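Local coordinates for protein starch synthase I (Hordeum vulgare, PDB 4HLN) that belongs to the starch synthase family of two-domain glycosyltransferases and, in this structure, carries glucose units of a glycan on its C-terminal domain, at residues D416-K421 against S596-M601; C515-M520 against T585-F590; Y533-G538 against D551-F556. All blocks are in the same frame, centred on the assembly; numbering follows the deposited sequence.

Interaction 1 (D416-K421 against S596-M601). With GLC (alpha-D-glucopyranose), chain B.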
loop_
_atom_site.group_PDB
_atom_site.type_symbol
_atom_site.label_atom_id
_atom_site.label_comp_id
_atom_site.label_asym_id
_atom_site.label_seq_id
_atom_site.Cartn_x
_atom_site.Cartn_y
_atom_site.Cartn_z
ATOM N N ASP A 416 -2.837 15.739 25.427
ATOM C CA ASP A 416 -2.751 16.315 26.764
ATOM C C ASP A 416 -4.124 16.702 27.296
ATOM O O ASP A 416 -4.333 16.771 28.504
ATOM C CB ASP A 416 -1.831 17.536 26.753
ATOM C CG ASP A 416 -0.500 17.256 26.067
ATOM O OD1 ASP A 416 0.391 16.669 26.723
ATOM O OD2 ASP A 416 -0.346 17.619 24.875
ATOM N N ASP A 417 -5.057 16.962 26.386
ATOM C CA ASP A 417 -6.408 17.346 26.766
ATOM C C ASP A 417 -7.452 16.676 25.879
ATOM O O ASP A 417 -7.724 17.126 24.761
ATOM C CB ASP A 417 -6.576 18.859 26.704
ATOM C CG ASP A 417 -7.951 19.304 27.158
ATOM O OD1 ASP A 417 -8.416 20.365 26.683
ATOM O OD2 ASP A 417 -8.568 18.589 27.984
ATOM N N LEU A 418 -8.047 15.607 26.392
ATOM C CA LEU A 418 -8.991 14.824 25.610
ATOM C C LEU A 418 -10.455 15.266 25.766
ATOM O O LEU A 418 -11.360 14.666 25.177
ATOM C CB LEU A 418 -8.844 13.351 25.970
ATOM C CG LEU A 418 -7.487 12.737 25.622
ATOM C CD1 LEU A 418 -7.474 11.268 25.980
ATOM C CD2 LEU A 418 -7.164 12.925 24.146
ATOM N N SER A 419 -10.685 16.316 26.548
ATOM C CA SER A 419 -12.045 16.725 26.874
ATOM C C SER A 419 -12.808 17.087 25.602
ATOM O O SER A 419 -14.031 16.935 25.530
ATOM C CB SER A 419 -12.038 17.897 27.866
ATOM O OG SER A 419 -11.578 19.101 27.263
ATOM N N GLY A 420 -12.069 17.551 24.599
ATOM C CA GLY A 420 -12.661 17.994 23.356
ATOM C C GLY A 420 -13.259 16.843 22.571
ATOM O O GLY A 420 -14.218 17.017 21.812
ATOM N N LYS A 421 -12.698 15.656 22.749
ATOM C CA LYS A 421 -13.174 14.509 21.997
ATOM C C LYS A 421 -14.584 14.112 22.447
ATOM O O LYS A 421 -15.431 13.728 21.633
ATOM C CB LYS A 421 -12.193 13.342 22.107
ATOM C CG LYS A 421 -12.400 12.286 21.048
ATOM C CD LYS A 421 -11.589 11.022 21.330
ATOM C CE LYS A 421 -12.038 9.851 20.447
ATOM N NZ LYS A 421 -11.790 10.075 18.998
ATOM N N SER A 596 -7.365 1.951 31.101
ATOM C CA SER A 596 -6.683 1.198 30.044
ATOM C C SER A 596 -7.005 1.760 28.659
ATOM O O SER A 596 -6.121 1.908 27.815
ATOM C CB SER A 596 -7.064 -0.283 30.094
ATOM O OG SER A 596 -6.463 -0.931 31.201
ATOM N N TRP A 597 -8.281 2.055 28.430
ATOM C CA TRP A 597 -8.712 2.669 27.185
ATOM C C TRP A 597 -7.910 3.939 26.891
ATOM O O TRP A 597 -7.286 4.064 25.827
ATOM C CB TRP A 597 -10.204 2.985 27.233
ATOM C CG TRP A 597 -10.766 3.274 25.884
ATOM C CD1 TRP A 597 -11.052 4.500 25.353
ATOM C CD2 TRP A 597 -11.097 2.315 24.880
ATOM N NE1 TRP A 597 -11.547 4.360 24.075
ATOM C CE2 TRP A 597 -11.582 3.028 23.763
ATOM C CE3 TRP A 597 -11.022 0.922 24.812
ATOM C CZ2 TRP A 597 -11.990 2.394 22.598
ATOM C CZ3 TRP A 597 -11.431 0.292 23.651
ATOM C CH2 TRP A 597 -11.910 1.026 22.561
ATOM N N GLU A 598 -7.924 4.876 27.837
ATOM C CA GLU A 598 -7.129 6.094 27.720
ATOM C C GLU A 598 -5.704 5.810 27.248
ATOM O O GLU A 598 -5.128 6.578 26.480
ATOM C CB GLU A 598 -7.091 6.852 29.049
ATOM C CG GLU A 598 -8.303 7.746 29.310
ATOM C CD GLU A 598 -7.921 9.197 29.619
ATOM O OE1 GLU A 598 -6.707 9.499 29.708
ATOM O OE2 GLU A 598 -8.842 10.037 29.770
ATOM N N GLY A 599 -5.126 4.711 27.713
ATOM C CA GLY A 599 -3.777 4.365 27.315
ATOM C C GLY A 599 -3.715 3.973 25.854
ATOM O O GLY A 599 -2.799 4.384 25.133
ATOM N N LEU A 600 -4.683 3.174 25.410
ATOM C CA LEU A 600 -4.725 2.751 24.016
ATOM C C LEU A 600 -4.798 3.960 23.089
ATOM O O LEU A 600 -4.164 3.991 22.027
ATOM C CB LEU A 600 -5.910 1.824 23.778
ATOM C CG LEU A 600 -5.609 0.353 24.051
ATOM C CD1 LEU A 600 -6.889 -0.414 24.301
ATOM C CD2 LEU A 600 -4.808 -0.267 22.899
ATOM N N MET A 601 -5.575 4.956 23.504
ATOM C CA MET A 601 -5.732 6.179 22.728
ATOM C C MET A 601 -4.440 6.973 22.684
ATOM O O MET A 601 -3.909 7.261 21.608
ATOM C CB MET A 601 -6.841 7.042 23.316
ATOM C CG MET A 601 -8.207 6.377 23.292
ATOM S SD MET A 601 -9.401 7.137 24.438
ATOM C CE MET A 601 -9.581 8.806 23.800
HETATM C C1 GLC B . -8.272 -6.062 31.593
HETATM C C2 GLC B . -7.623 -4.698 31.833
HETATM C C3 GLC B . -6.288 -4.790 32.574
HETATM C C4 GLC B . -6.378 -5.619 33.857
HETATM C C5 GLC B . -7.472 -6.701 33.815
HETATM C C6 GLC B . -8.109 -6.767 35.202
HETATM O O2 GLC B . -7.495 -4.008 30.613
HETATM O O3 GLC B . -5.895 -3.488 32.941
HETATM O O4 GLC B . -5.129 -6.240 34.185
HETATM O O5 GLC B . -8.547 -6.549 32.889
HETATM O O6 GLC B . -9.518 -6.761 35.095
#
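Met-601 reaches from helix 594-606 and lays its CE methyl against two side chains at once: Leu-418 CD1 lies 3.9 Å from Met-601 CE, and Lys-421 CD lies 3.9 Å from the same Met-601 CE. A bend at the last torsion of the methionine (chi3 63°) turns the methyl toward this pair, and both partners cross the methionine obliquely. Lys-421 contributes only its aliphatic stem here; its ammonium group passes beyond the methionine and donates to Ala-513 O, Tyr-537 O and Thr-539 OG1. At the more exposed margin, Glu-598 runs past Leu-418 in the opposite direction, with Glu-598 OE1 4.2 Å from Leu-418 CD1, a loose contact without a polar bond. Leu-418 itself sits in the turn opening helix 419-432, which Asp-417 caps: Asp-417 OD2 accepts from Ser-419 OG at 3.1 Å and, weakly, from Ser-419 N. At the start of the other segment, Ser-596 OG accepts from O2 of a bound glucose and is also hydrogen-bonded to Glu-564. With no hydrogen bond joining the segments, this is apolar packing of helix 594-606 on the start of helix 419-432 and the turn before it, in which a long lysine supplies methylenes while its charge is satisfied by oxygens elsewhere.

Interaction 2 (C515-M520 against T585-F590)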
loop_
_atom_site.group_PDB
_atom_site.type_symbol
_atom_site.label_atom_id
_atom_site.label_comp_id
_atom_site.label_asym_id
_atom_site.label_seq_id
_atom_site.Cartn_x
_atom_site.Cartn_y
_atom_site.Cartn_z
ATOM N N CYS A 515 -16.244 9.058 16.982
ATOM C CA CYS A 515 -16.303 7.642 17.357
ATOM C C CYS A 515 -15.240 7.219 18.348
ATOM O O CYS A 515 -14.157 7.805 18.411
ATOM C CB CYS A 515 -16.160 6.746 16.126
ATOM S SG CYS A 515 -17.515 6.872 14.968
ATOM N N ASP A 516 -15.550 6.164 19.091
ATOM C CA ASP A 516 -14.623 5.608 20.065
ATOM C C ASP A 516 -13.781 4.545 19.390
ATOM O O ASP A 516 -12.586 4.410 19.670
ATOM C CB ASP A 516 -15.391 5.021 21.249
ATOM C CG ASP A 516 -16.274 6.056 21.938
ATOM O OD1 ASP A 516 -15.744 7.116 22.356
ATOM O OD2 ASP A 516 -17.502 5.821 22.031
ATOM N N ILE A 517 -14.425 3.814 18.483
ATOM C CA ILE A 517 -13.798 2.736 17.734
ATOM C C ILE A 517 -14.041 2.923 16.250
ATOM O O ILE A 517 -15.115 3.357 15.840
ATOM C CB ILE A 517 -14.402 1.383 18.124
ATOM C CG1 ILE A 517 -14.201 1.133 19.616
ATOM C CG2 ILE A 517 -13.834 0.237 17.260
ATOM C CD1 ILE A 517 -14.947 -0.066 20.103
ATOM N N LEU A 518 -13.037 2.597 15.445
ATOM C CA LEU A 518 -13.201 2.615 14.005
ATOM C C LEU A 518 -12.921 1.226 13.506
ATOM O O LEU A 518 -11.971 0.578 13.943
ATOM C CB LEU A 518 -12.246 3.609 13.373
ATOM C CG LEU A 518 -12.692 4.139 12.014
ATOM C CD1 LEU A 518 -13.779 5.183 12.191
ATOM C CD2 LEU A 518 -11.501 4.736 11.277
ATOM N N LEU A 519 -13.762 0.756 12.598
ATOM C CA LEU A 519 -13.707 -0.635 12.157
ATOM C C LEU A 519 -13.238 -0.764 10.700
ATOM O O LEU A 519 -13.859 -0.218 9.783
ATOM C CB LEU A 519 -15.084 -1.269 12.336
ATOM C CG LEU A 519 -15.277 -2.696 11.845
ATOM C CD1 LEU A 519 -14.298 -3.611 12.561
ATOM C CD2 LEU A 519 -16.721 -3.126 12.079
ATOM N N MET A 520 -12.137 -1.481 10.493
ATOM C CA MET A 520 -11.622 -1.709 9.149
ATOM C C MET A 520 -11.502 -3.201 8.868
ATOM O O MET A 520 -10.463 -3.813 9.118
ATOM C CB MET A 520 -10.266 -1.021 8.949
ATOM C CG MET A 520 -10.298 0.508 8.966
ATOM S SD MET A 520 -10.277 1.266 10.616
ATOM C CE MET A 520 -8.772 0.564 11.287
ATOM N N THR A 585 -14.512 -7.610 22.652
ATOM C CA THR A 585 -13.340 -7.446 23.492
ATOM C C THR A 585 -13.020 -5.965 23.697
ATOM O O THR A 585 -12.723 -5.527 24.809
ATOM C CB THR A 585 -12.139 -8.164 22.889
ATOM O OG1 THR A 585 -12.456 -9.552 22.730
ATOM C CG2 THR A 585 -10.910 -8.006 23.778
ATOM N N ALA A 586 -13.093 -5.190 22.621
ATOM C CA ALA A 586 -12.761 -3.775 22.706
ATOM C C ALA A 586 -13.841 -3.030 23.486
ATOM O O ALA A 586 -13.542 -2.195 24.336
ATOM C CB ALA A 586 -12.578 -3.175 21.314
ATOM N N ILE A 587 -15.096 -3.346 23.194
ATOM C CA ILE A 587 -16.222 -2.722 23.873
ATOM C C ILE A 587 -16.156 -2.889 25.386
ATOM O O ILE A 587 -16.407 -1.942 26.132
ATOM C CB ILE A 587 -17.553 -3.280 23.366
ATOM C CG1 ILE A 587 -17.815 -2.783 21.944
ATOM C CG2 ILE A 587 -18.677 -2.847 24.276
ATOM C CD1 ILE A 587 -19.145 -3.222 21.378
ATOM N N SER A 588 -15.822 -4.095 25.834
ATOM C CA SER A 588 -15.679 -4.369 27.258
ATOM C C SER A 588 -14.631 -3.456 27.865
ATOM O O SER A 588 -14.893 -2.743 28.831
ATOM C CB SER A 588 -15.278 -5.823 27.477
ATOM O OG SER A 588 -16.298 -6.689 27.012
ATOM N N THR A 589 -13.440 -3.486 27.286
ATOM C CA THR A 589 -12.359 -2.610 27.701
ATOM C C THR A 589 -12.803 -1.148 27.786
ATOM O O THR A 589 -12.401 -0.415 28.691
ATOM C CB THR A 589 -11.220 -2.712 26.703
ATOM O OG1 THR A 589 -10.953 -4.097 26.438
ATOM C CG2 THR A 589 -9.967 -2.016 27.236
ATOM N N PHE A 590 -13.633 -0.730 26.838
ATOM C CA PHE A 590 -14.091 0.647 26.781
ATOM C C PHE A 590 -14.952 0.983 27.989
ATOM O O PHE A 590 -14.814 2.057 28.577
ATOM C CB PHE A 590 -14.869 0.908 25.487
ATOM C CG PHE A 590 -15.593 2.231 25.471
ATOM C CD1 PHE A 590 -14.890 3.427 25.339
ATOM C CD2 PHE A 590 -16.972 2.284 25.589
ATOM C CE1 PHE A 590 -15.556 4.650 25.330
ATOM C CE2 PHE A 590 -17.637 3.498 25.578
ATOM C CZ PHE A 590 -16.929 4.682 25.453
#
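Ile-517 CD1, at the start of strand 517-520, meets Ala-586 CB of helix 576-592 at 4.1 Å and approaches Ile-587 CG1 at 4.4 Å, so one methyl spans two successive helix positions. No hydrogen bond joins the segments. A second kind of contact sets a carboxylate beside an aromatic ring: Asp-516 CG lies 3.7 Å from Phe-590 CE1, the side chains cross at about a right angle, and the carboxylate and ring planes are 30° apart. With CG anti to the backbone N (chi1 169°), Phe-590 swings its ring to Asp-516, just ahead of the strand. The acid is buried but provided for: OD2 forms a salt bridge with Lys-425 and accepts from Leu-442 N, which probably keeps it ionised. Within the helix, Thr-589 OG1 donates to Thr-585 O at 2.8 Å, and Thr-589 N reaches that oxygen from the opposite face of its plane; both threonines lie in the glycan pocket. The contact is helix-on-sheet packing of the Rossmann-like C-terminal domain. Strand 517-520 runs between parallel strands 442-446 and 540-544, helix 576-592 covers it, Phe-590 meets Trp-597 of helix 594-606 edge-to-face, and helix 529-536 packs on Leu-518 and Met-520.

Interaction 3 (Y533-G538 against D551-F556). With GLC (alpha-D-glucopyranose), chain C; GLC (alpha-D-glucopyranose), chain D.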
loop_
_atom_site.group_PDB
_atom_site.type_symbol
_atom_site.label_atom_id
_atom_site.label_comp_id
_atom_site.label_asym_id
_atom_site.label_seq_id
_atom_site.Cartn_x
_atom_site.Cartn_y
_atom_site.Cartn_z
ATOM N N TYR A 533 -5.384 7.471 10.671
ATOM C CA TYR A 533 -6.302 8.540 11.047
ATOM C C TYR A 533 -6.931 8.251 12.406
ATOM O O TYR A 533 -6.970 9.116 13.290
ATOM C CB TYR A 533 -7.401 8.687 10.008
ATOM C CG TYR A 533 -6.918 9.013 8.617
ATOM C CD1 TYR A 533 -5.842 9.860 8.409
ATOM C CD2 TYR A 533 -7.550 8.472 7.507
ATOM C CE1 TYR A 533 -5.410 10.160 7.125
ATOM C CE2 TYR A 533 -7.134 8.766 6.228
ATOM C CZ TYR A 533 -6.062 9.605 6.043
ATOM O OH TYR A 533 -5.658 9.892 4.765
ATOM N N ALA A 534 -7.422 7.026 12.571
ATOM C CA ALA A 534 -8.022 6.628 13.837
ATOM C C ALA A 534 -7.044 6.898 14.968
ATOM O O ALA A 534 -7.345 7.637 15.902
ATOM C CB ALA A 534 -8.416 5.160 13.804
ATOM N N MET A 535 -5.861 6.302 14.859
ATOM C CA MET A 535 -4.825 6.436 15.871
ATOM C C MET A 535 -4.459 7.899 16.089
ATOM O O MET A 535 -4.351 8.363 17.220
ATOM C CB MET A 535 -3.602 5.610 15.477
ATOM C CG MET A 535 -3.712 4.116 15.852
ATOM S SD MET A 535 -2.448 3.054 15.114
ATOM C CE MET A 535 -1.000 3.481 16.076
ATOM N N GLN A 536 -4.293 8.626 14.994
ATOM C CA GLN A 536 -3.965 10.042 15.055
ATOM C C GLN A 536 -5.012 10.805 15.853
ATOM O O GLN A 536 -4.728 11.863 16.414
ATOM C CB GLN A 536 -3.866 10.608 13.631
ATOM C CG GLN A 536 -3.631 12.106 13.536
ATOM C CD GLN A 536 -2.228 12.523 13.986
ATOM O OE1 GLN A 536 -1.432 11.704 14.483
ATOM N NE2 GLN A 536 -1.922 13.805 13.808
ATOM N N TYR A 537 -6.222 10.255 15.907
ATOM C CA TYR A 537 -7.351 10.946 16.518
ATOM C C TYR A 537 -7.819 10.339 17.836
ATOM O O TYR A 537 -8.868 10.725 18.357
ATOM C CB TYR A 537 -8.521 10.974 15.538
ATOM C CG TYR A 537 -8.445 12.123 14.588
ATOM C CD1 TYR A 537 -7.398 12.224 13.700
ATOM C CD2 TYR A 537 -9.414 13.118 14.582
ATOM C CE1 TYR A 537 -7.307 13.281 12.826
ATOM C CE2 TYR A 537 -9.332 14.185 13.707
ATOM C CZ TYR A 537 -8.265 14.257 12.835
ATOM O OH TYR A 537 -8.139 15.296 11.947
ATOM N N GLY A 538 -7.066 9.383 18.369
ATOM C CA GLY A 538 -7.466 8.725 19.601
ATOM C C GLY A 538 -8.696 7.855 19.417
ATOM O O GLY A 538 -9.423 7.557 20.364
ATOM N N ASP A 551 3.632 -4.740 13.363
ATOM C CA ASP A 551 2.443 -4.472 12.559
ATOM C C ASP A 551 1.909 -3.046 12.760
ATOM O O ASP A 551 2.165 -2.399 13.791
ATOM C CB ASP A 551 1.368 -5.540 12.791
ATOM C CG ASP A 551 1.744 -6.901 12.177
ATOM O OD1 ASP A 551 2.375 -6.919 11.094
ATOM O OD2 ASP A 551 1.414 -7.954 12.779
ATOM N N THR A 552 1.187 -2.553 11.756
ATOM C CA THR A 552 0.690 -1.175 11.764
ATOM C C THR A 552 -0.280 -0.905 12.922
ATOM O O THR A 552 -0.280 0.185 13.504
ATOM C CB THR A 552 0.072 -0.782 10.401
ATOM O OG1 THR A 552 -1.282 -0.366 10.584
ATOM C CG2 THR A 552 0.118 -1.957 9.437
ATOM N N VAL A 553 -1.099 -1.904 13.252
ATOM C CA VAL A 553 -1.848 -1.911 14.509
ATOM C C VAL A 553 -1.381 -3.069 15.393
ATOM O O VAL A 553 -1.598 -4.238 15.070
ATOM C CB VAL A 553 -3.370 -2.036 14.287
ATOM C CG1 VAL A 553 -4.094 -2.259 15.611
ATOM C CG2 VAL A 553 -3.908 -0.812 13.570
ATOM N N GLU A 554 -0.731 -2.731 16.501
ATOM C CA GLU A 554 -0.283 -3.723 17.469
ATOM C C GLU A 554 -1.435 -4.076 18.422
ATOM O O GLU A 554 -1.970 -3.206 19.115
ATOM C CB GLU A 554 0.925 -3.174 18.233
ATOM C CG GLU A 554 1.564 -4.139 19.212
ATOM C CD GLU A 554 2.629 -3.471 20.075
ATOM O OE1 GLU A 554 2.917 -3.993 21.175
ATOM O OE2 GLU A 554 3.173 -2.425 19.653
ATOM N N THR A 555 -1.837 -5.344 18.442
ATOM C CA THR A 555 -2.975 -5.742 19.268
ATOM C C THR A 555 -2.738 -5.448 20.750
ATOM O O THR A 555 -1.621 -5.568 21.250
ATOM C CB THR A 555 -3.339 -7.227 19.090
ATOM O OG1 THR A 555 -3.687 -7.477 17.725
ATOM C CG2 THR A 555 -4.527 -7.590 19.972
ATOM N N PHE A 556 -3.805 -5.062 21.444
ATOM C CA PHE A 556 -3.735 -4.708 22.856
ATOM C C PHE A 556 -3.305 -5.861 23.738
ATOM O O PHE A 556 -3.816 -6.977 23.625
ATOM C CB PHE A 556 -5.090 -4.220 23.348
ATOM C CG PHE A 556 -5.078 -3.762 24.769
ATOM C CD1 PHE A 556 -6.044 -4.192 25.658
ATOM C CD2 PHE A 556 -4.091 -2.897 25.221
ATOM C CE1 PHE A 556 -6.033 -3.756 26.984
ATOM C CE2 PHE A 556 -4.074 -2.456 26.544
ATOM C CZ PHE A 556 -5.046 -2.890 27.426
HETATM C C1 GLC C . -8.005 -8.923 26.946
HETATM C C2 GLC C . -7.894 -7.382 26.972
HETATM C C3 GLC C . -7.678 -6.674 28.329
HETATM C C4 GLC C . -8.280 -7.351 29.553
HETATM C C5 GLC C . -8.349 -8.868 29.360
HETATM C C6 GLC C . -9.288 -9.467 30.404
HETATM O O2 GLC C . -6.918 -6.944 26.055
HETATM O O3 GLC C . -8.293 -5.404 28.265
HETATM O O4 GLC C . -7.550 -6.998 30.739
HETATM O O5 GLC C . -8.813 -9.262 28.070
HETATM O O6 GLC C . -10.572 -9.621 29.845
HETATM C C1 GLC D . -3.841 -10.688 23.973
HETATM C C2 GLC D . -3.460 -10.863 25.429
HETATM C C3 GLC D . -4.672 -10.683 26.357
HETATM C C4 GLC D . -5.665 -9.558 26.003
HETATM C C5 GLC D . -5.849 -9.557 24.482
HETATM C C6 GLC D . -6.619 -8.361 23.953
HETATM O O2 GLC D . -2.911 -12.158 25.580
HETATM O O3 GLC D . -4.184 -10.470 27.661
HETATM O O4 GLC D . -6.845 -9.829 26.778
HETATM O O5 GLC D . -4.584 -9.502 23.856
HETATM O O6 GLC D . -7.602 -8.815 23.058
#
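Met-535 carries this small contact almost alone, meeting the loop through its sulfur. Met-535 SD lies 3.9 Å from Thr-552 O, a backbone oxygen, and 4.4 Å from Val-553 CG2, one methyl of the valine; the threonine takes part through its main chain, since its side chain stays farther off. The extended second torsion of the methionine (chi2 168°) carries the sulfur outward to the loop. No hydrogen bond crosses between the segments, and the shared surface is a mere 70 Å².

The next shell fixes both partners. Val-553 touches Pro-541 and Val-543 of strand 540-544, and Met-535 touches Pro-541 as well, so the strand forms a common floor. Farther along the loop, backbone bonds join Glu-554 to Thr-567 and Phe-556 to Gly-568, while Thr-555 OG1 pairs with Ala-570 N. On the helix side, Tyr-537 N donates to Ala-534 O at 2.8 Å, and Gly-538 N reaches Met-535 O at 3.1 Å as the helix closes.

With Gly-538 at positive phi (69°) as the C-prime residue and Thr-539 N turned back to Ala-534 O, this ending is a Schellman motif, which leads the chain directly into strand 540-544. Farther along the loop that follows this strand, Phe-556 lines the glycan pocket, its ring edge in plane with O3 of a bound glucose. The contact thus illustrates a helix end and a loop meeting beside strand 540-544 in the Rossmann-like C-terminal domain of a GT-B glycosyltransferase.

Overall arrangement
The three contacts lie in one corner of the C-terminal domain, with centres 12 to 13 Å apart, around its six-stranded parallel sheet. Along the chain they are nested: interaction 3 falls within the loop closed by interaction 2, which falls within that closed by interaction 1. Helices 576-592 and 594-606 follow each other and bring interactions 2 and 1 together, Trp-597 packing on Ala-586. Met-601 rests on Gly-538 and Leu-600 on Phe-556, joining interaction 1 to interaction 3, while Leu-518 touches Ala-534 between interactions 2 and 3. The later segment of each pair holds residues of the glycan pocket, which comes from one short region of chain; the earlier segments pack against its helices and loop.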